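Local atomic coordinates of lytic polysaccharide monooxygenase (PDB entry 6NDQ), a protein that probably cleaves cellulose or a related crystalline polysaccharide by oxidation at a copper centre, as lytic polysaccharide monooxygenases do. Residues Gly78-Asp81 with Ser82-Ser85. Sequence-based numbering, arbitrary orientation.
Sequences GRYD and SLDS
Y80 and L83 run alongside each other in the same direction, their like first torsions (chi1 -50° and -53°) setting this course, and make the tight half of a short 3-10 segment that follows a type I turn from G78 to D81. CD1 of L83 rests 3.9 Å from CB of Y80, near the root of the ring, with both residues buried against L51 and N11. The backbone closes the segment: N of L83 donates to O of Y80 at 3.0 Å and N of D84 to O of D81, also 3.0 Å. The R79 chain runs out along the ring, its CG over the centre, 4.1 Å above the plane, and a bend at chi3 (-71°) brings the guanidinium to the phenol in its own plane, NH1 to OH 3.1 Å; that hydroxyl also bonds to O of N47. With an alanine here instead of Y80 the CB contact to L83 would survive, but R79 would probably lose both the ring under its CG and its hydroxyl partner. The looser side carries D81 and D84, both partly exposed, with OD1 of D81 4.8 Å from OD2 of D84. Each acid has its own outside partner, R74 in a salt bridge to D81 and the S71 hydroxyl for D84, and the salt bridge probably favours the charged form of D81.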
# COMPACT_ATOMS: atom_id res chain seq x y z
N GLY A 78 12.07 -7.61 7.92
CA GLY A 78 11.39 -6.48 8.54
C GLY A 78 11.82 -5.10 8.09
O GLY A 78 11.59 -4.13 8.82
N ARG A 79 12.43 -4.98 6.91
CA ARG A 79 12.82 -3.66 6.40
C ARG A 79 11.63 -2.71 6.42
O ARG A 79 11.79 -1.51 6.69
CB ARG A 79 13.40 -3.79 4.98
CG ARG A 79 13.73 -2.46 4.30
CD ARG A 79 13.92 -2.65 2.80
NE ARG A 79 15.16 -3.36 2.49
CZ ARG A 79 15.42 -4.00 1.34
NH1 ARG A 79 14.51 -4.04 0.36
NH2 ARG A 79 16.59 -4.60 1.18
N TYR A 80 10.43 -3.22 6.14
CA TYR A 80 9.24 -2.39 6.05
C TYR A 80 8.35 -2.54 7.28
O TYR A 80 7.16 -2.23 7.20
CB TYR A 80 8.44 -2.71 4.77
CG TYR A 80 9.29 -2.72 3.52
CD1 TYR A 80 9.61 -1.54 2.86
CD2 TYR A 80 9.81 -3.91 3.00
CE1 TYR A 80 10.40 -1.53 1.72
CE2 TYR A 80 10.61 -3.92 1.86
CZ TYR A 80 10.90 -2.73 1.22
OH TYR A 80 11.71 -2.73 0.09
N ASP A 81 8.91 -3.03 8.39
CA ASP A 81 8.15 -3.28 9.62
C ASP A 81 7.31 -2.06 9.98
O ASP A 81 6.12 -2.18 10.30
CB ASP A 81 9.09 -3.58 10.79
CG ASP A 81 9.39 -5.05 10.99
OD1 ASP A 81 8.60 -5.90 10.53
OD2 ASP A 81 10.44 -5.33 11.64
N SER A 82 7.94 -0.89 9.93
CA SER A 82 7.31 0.32 10.45
C SER A 82 6.13 0.79 9.62
O SER A 82 5.40 1.67 10.09
CB SER A 82 8.33 1.46 10.61
OG SER A 82 9.07 1.66 9.42
N LEU A 83 5.89 0.21 8.43
CA LEU A 83 4.70 0.56 7.67
C LEU A 83 3.42 -0.02 8.28
O LEU A 83 2.32 0.40 7.89
CB LEU A 83 4.85 0.09 6.22
CG LEU A 83 6.12 0.55 5.49
CD1 LEU A 83 6.02 0.22 4.05
CD2 LEU A 83 6.27 2.10 5.66
N ASP A 84 3.56 -0.99 9.19
CA ASP A 84 2.48 -1.62 9.94
C ASP A 84 1.99 -0.78 11.11
O ASP A 84 0.98 -1.15 11.72
CB ASP A 84 2.93 -2.95 10.53
CG ASP A 84 3.10 -4.00 9.49
OD1 ASP A 84 2.41 -3.90 8.46
OD2 ASP A 84 3.94 -4.93 9.70
N SER A 85 2.71 0.30 11.45
CA SER A 85 2.40 1.09 12.64
C SER A 85 1.03 1.75 12.51
O SER A 85 0.54 2.06 11.41
CB SER A 85 3.48 2.14 12.85
OG SER A 85 4.69 1.51 13.22